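Local coordinates for cell division control protein 45 cdc45 putative (Entamoeba histolytica, PDB 6CC2) that probably acts in eukaryotic DNA replication as the Cdc45 partner of the replicative CMG helicase, and may change conformation to regulate that process, at residues Gly5-Arg16 with Ala188-Val196. Sequence-based numbering, arbitrary orientation.
Sequences GTSFEELYNGLR and AIAKKLNKV
With CG anti to its carbonyl carbon (chi1 -70°), Phe8 directs its ring at the last turn of helix 182-192, where the same placing of Ile189 CG1 brings that methylene over the ring face. In this CH-pi contact CG1 is displaced toward the CE2/CZ side, 3.8 Å from the Phe8 ring centroid and 15° off its normal. Gly5 CA covers the opposite face, and Lys192 CB meets the ring edge, 3.8 Å from Phe8 CD2. Leu193 splits its two methyls along helix 8-20: CD2 rests 3.6 Å from Glu9 CA, while CD1 is 3.7 Å from Tyr12 CB. The two helix segments run almost perpendicular, at 94°, and a Schellman motif ends helix 182-192 just past Leu193, with Asn194 at C-prime and Lys195 N bonded to Ala190 O (2.7 Å). This joins the helix end to the first helix of the parallel-sheet domain, whose strand 122-125 supplies Ile125 beside Phe8. Lys195, bent at chi3 and chi4, comes from the opposite direction and lays CD over one face of the Tyr12 ring. Its NZ lies 3.4 Å from NH1 of the poorly ordered Arg16; Asp49, salt-bridged to NZ and hydrogen-bonded to Tyr12 OH, probably offsets both charges. The Tyr12 ring edge, at CD1, points into the Arg16 guanidinium face.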
loop_
_atom_site.group_PDB
_atom_site.type_symbol
_atom_site.label_atom_id
_atom_site.label_comp_id
_atom_site.label_asym_id
_atom_site.label_seq_id
_atom_site.Cartn_x
_atom_site.Cartn_y
_atom_site.Cartn_z
ATOM N N GLY A 5 11.844 -20.613 11.272
ATOM C CA GLY A 5 13.275 -20.393 11.165
ATOM C C GLY A 5 14.105 -21.653 11.257
ATOM O O GLY A 5 15.194 -21.725 10.685
ATOM N N THR A 6 13.624 -22.651 12.000
ATOM C CA THR A 6 14.376 -23.887 12.119
ATOM C C THR A 6 14.509 -24.625 10.791
ATOM O O THR A 6 15.319 -25.558 10.707
ATOM C CB THR A 6 13.714 -24.800 13.156
ATOM O OG1 THR A 6 14.610 -25.860 13.496
ATOM C CG2 THR A 6 12.426 -25.388 12.607
ATOM N N SER A 7 13.757 -24.235 9.764
ATOM C CA SER A 7 13.784 -24.899 8.469
ATOM C C SER A 7 14.394 -24.045 7.367
ATOM O O SER A 7 14.466 -24.500 6.223
ATOM C CB SER A 7 12.356 -25.304 8.053
ATOM O OG SER A 7 11.768 -26.146 9.032
ATOM N N PHE A 8 14.829 -22.819 7.671
ATOM C CA PHE A 8 15.324 -21.942 6.615
ATOM C C PHE A 8 16.581 -22.513 5.964
ATOM O O PHE A 8 16.778 -22.381 4.751
ATOM C CB PHE A 8 15.620 -20.544 7.168
ATOM C CG PHE A 8 14.400 -19.750 7.561
ATOM C CD1 PHE A 8 13.126 -20.182 7.252
ATOM C CD2 PHE A 8 14.549 -18.553 8.241
ATOM C CE1 PHE A 8 12.011 -19.428 7.613
ATOM C CE2 PHE A 8 13.444 -17.795 8.614
ATOM C CZ PHE A 8 12.177 -18.243 8.299
ATOM N N GLU A 9 17.454 -23.128 6.761
ATOM C CA GLU A 9 18.682 -23.702 6.215
ATOM C C GLU A 9 18.365 -24.802 5.207
ATOM O O GLU A 9 18.900 -24.815 4.091
ATOM C CB GLU A 9 19.561 -24.233 7.345
ATOM C CG GLU A 9 20.951 -24.651 6.883
ATOM C CD GLU A 9 21.806 -25.197 8.014
ATOM O OE1 GLU A 9 21.357 -25.156 9.179
ATOM O OE2 GLU A 9 22.924 -25.671 7.731
ATOM N N GLU A 10 17.484 -25.732 5.580
ATOM C CA GLU A 10 17.091 -26.790 4.657
ATOM C C GLU A 10 16.423 -26.213 3.414
ATOM O O GLU A 10 16.638 -26.695 2.294
ATOM C CB GLU A 10 16.162 -27.771 5.371
ATOM C CG GLU A 10 15.690 -28.931 4.505
ATOM C CD GLU A 10 14.746 -29.862 5.242
ATOM O OE1 GLU A 10 14.642 -29.752 6.482
ATOM O OE2 GLU A 10 14.103 -30.703 4.577
ATOM N N LEU A 11 15.603 -25.170 3.583
ATOM C CA LEU A 11 14.928 -24.560 2.448
ATOM C C LEU A 11 15.931 -24.000 1.454
ATOM O O LEU A 11 15.854 -24.276 0.250
ATOM C CB LEU A 11 13.979 -23.468 2.945
ATOM C CG LEU A 11 12.981 -22.889 1.938
ATOM C CD1 LEU A 11 11.802 -22.227 2.655
ATOM C CD2 LEU A 11 13.650 -21.900 0.997
ATOM N N TYR A 12 16.886 -23.206 1.940
ATOM C CA TYR A 12 17.827 -22.539 1.049
ATOM C C TYR A 12 18.819 -23.517 0.425
ATOM O O TYR A 12 19.226 -23.319 -0.725
ATOM C CB TYR A 12 18.569 -21.431 1.818
ATOM C CG TYR A 12 19.052 -20.315 0.926
ATOM C CD1 TYR A 12 20.296 -20.386 0.304
ATOM C CD2 TYR A 12 18.273 -19.204 0.701
ATOM C CE1 TYR A 12 20.727 -19.370 -0.529
ATOM C CE2 TYR A 12 18.697 -18.185 -0.122
ATOM C CZ TYR A 12 19.923 -18.274 -0.732
ATOM O OH TYR A 12 20.348 -17.250 -1.553
ATOM N N ASN A 13 19.232 -24.546 1.162
ATOM C CA ASN A 13 20.048 -25.596 0.564
ATOM C C ASN A 13 19.330 -26.219 -0.629
ATOM O O ASN A 13 19.963 -26.572 -1.633
ATOM C CB ASN A 13 20.381 -26.666 1.599
ATOM C CG ASN A 13 21.490 -26.244 2.539
ATOM O OD1 ASN A 13 22.251 -25.322 2.245
ATOM N ND2 ASN A 13 21.603 -26.935 3.665
ATOM N N GLY A 14 18.007 -26.370 -0.530
ATOM C CA GLY A 14 17.245 -26.891 -1.653
ATOM C C GLY A 14 17.294 -25.966 -2.851
ATOM O O GLY A 14 17.472 -26.412 -3.987
ATOM N N LEU A 15 17.162 -24.659 -2.610
ATOM C CA LEU A 15 17.293 -23.693 -3.692
ATOM C C LEU A 15 18.656 -23.804 -4.350
ATOM O O LEU A 15 18.770 -23.874 -5.583
ATOM C CB LEU A 15 17.081 -22.277 -3.151
ATOM C CG LEU A 15 15.762 -21.949 -2.483
ATOM C CD1 LEU A 15 15.830 -20.510 -1.980
ATOM C CD2 LEU A 15 14.577 -22.101 -3.436
ATOM N N ARG A 16 19.716 -23.840 -3.540
ATOM C CA ARG A 16 21.065 -23.959 -4.084
ATOM C C ARG A 16 21.241 -25.245 -4.886
ATOM O O ARG A 16 21.788 -25.223 -5.992
ATOM C CB ARG A 16 22.093 -23.894 -2.955
ATOM C CG ARG A 16 22.389 -22.497 -2.443
ATOM C CD ARG A 16 23.539 -22.512 -1.425
ATOM N NE ARG A 16 23.086 -22.906 -0.092
ATOM C CZ ARG A 16 23.108 -22.115 0.985
ATOM N NH1 ARG A 16 23.578 -20.875 0.912
ATOM N NH2 ARG A 16 22.662 -22.575 2.147
ATOM N N ALA A 188 14.205 -11.825 8.016
ATOM C CA ALA A 188 14.403 -12.887 9.004
ATOM C C ALA A 188 15.130 -14.087 8.405
ATOM O O ALA A 188 15.948 -14.709 9.082
ATOM C CB ALA A 188 13.057 -13.318 9.588
ATOM N N ILE A 189 14.833 -14.438 7.150
ATOM C CA ILE A 189 15.566 -15.508 6.476
ATOM C C ILE A 189 17.039 -15.146 6.376
ATOM O O ILE A 189 17.914 -15.957 6.674
ATOM C CB ILE A 189 14.965 -15.786 5.082
ATOM C CG1 ILE A 189 13.528 -16.316 5.223
ATOM C CG2 ILE A 189 15.850 -16.748 4.314
ATOM C CD1 ILE A 189 12.766 -16.369 3.907
ATOM N N ALA A 190 17.329 -13.923 5.936
ATOM C CA ALA A 190 18.722 -13.517 5.755
ATOM C C ALA A 190 19.489 -13.553 7.078
ATOM O O ALA A 190 20.641 -13.977 7.118
ATOM C CB ALA A 190 18.778 -12.124 5.138
ATOM N N LYS A 191 18.845 -13.132 8.171
ATOM C CA LYS A 191 19.503 -13.122 9.469
ATOM C C LYS A 191 19.797 -14.536 9.935
ATOM O O LYS A 191 20.898 -14.825 10.413
ATOM C CB LYS A 191 18.627 -12.401 10.492
ATOM C CG LYS A 191 18.537 -10.893 10.287
ATOM C CD LYS A 191 17.672 -10.211 11.350
ATOM C CE LYS A 191 18.134 -10.519 12.771
ATOM N NZ LYS A 191 19.589 -10.266 12.979
ATOM N N LYS A 192 18.811 -15.433 9.803
ATOM C CA LYS A 192 19.003 -16.813 10.249
ATOM C C LYS A 192 20.123 -17.492 9.477
ATOM O O LYS A 192 20.872 -18.323 10.030
ATOM C CB LYS A 192 17.693 -17.584 10.095
ATOM C CG LYS A 192 17.772 -19.060 10.502
ATOM C CD LYS A 192 18.112 -19.225 11.986
ATOM C CE LYS A 192 17.968 -20.672 12.419
ATOM N NZ LYS A 192 18.156 -20.830 13.887
ATOM N N LEU A 193 20.250 -17.165 8.194
ATOM C CA LEU A 193 21.239 -17.823 7.334
ATOM C C LEU A 193 22.575 -17.086 7.280
ATOM O O LEU A 193 23.445 -17.464 6.476
ATOM C CB LEU A 193 20.675 -17.960 5.919
ATOM C CG LEU A 193 19.388 -18.780 5.800
ATOM C CD1 LEU A 193 18.870 -18.757 4.363
ATOM C CD2 LEU A 193 19.634 -20.217 6.250
ATOM N N ASN A 194 22.759 -16.069 8.110
ATOM C CA ASN A 194 23.979 -15.251 8.140
ATOM C C ASN A 194 24.250 -14.611 6.779
ATOM O O ASN A 194 25.385 -14.542 6.311
ATOM C CB ASN A 194 25.173 -16.064 8.618
ATOM C CG ASN A 194 25.233 -16.171 10.124
ATOM O OD1 ASN A 194 24.735 -15.296 10.834
ATOM N ND2 ASN A 194 25.852 -17.226 10.620
ATOM N N LYS A 195 23.193 -14.137 6.136
ATOM C CA LYS A 195 23.300 -13.494 4.829
ATOM C C LYS A 195 22.828 -12.051 4.873
ATOM O O LYS A 195 22.569 -11.450 3.821
ATOM C CB LYS A 195 22.490 -14.277 3.783
ATOM C CG LYS A 195 22.860 -15.764 3.712
ATOM C CD LYS A 195 21.924 -16.515 2.763
ATOM C CE LYS A 195 22.471 -16.570 1.357
ATOM N NZ LYS A 195 23.654 -17.481 1.265
ATOM N N VAL A 196 22.669 -11.477 6.061
ATOM C CA VAL A 196 22.115 -10.141 6.149
ATOM C C VAL A 196 23.123 -9.119 5.638
ATOM O O VAL A 196 24.330 -9.201 5.928
ATOM C CB VAL A 196 21.659 -9.842 7.588
ATOM C CG1 VAL A 196 22.785 -9.906 8.562
ATOM C CG2 VAL A 196 20.986 -8.466 7.642
#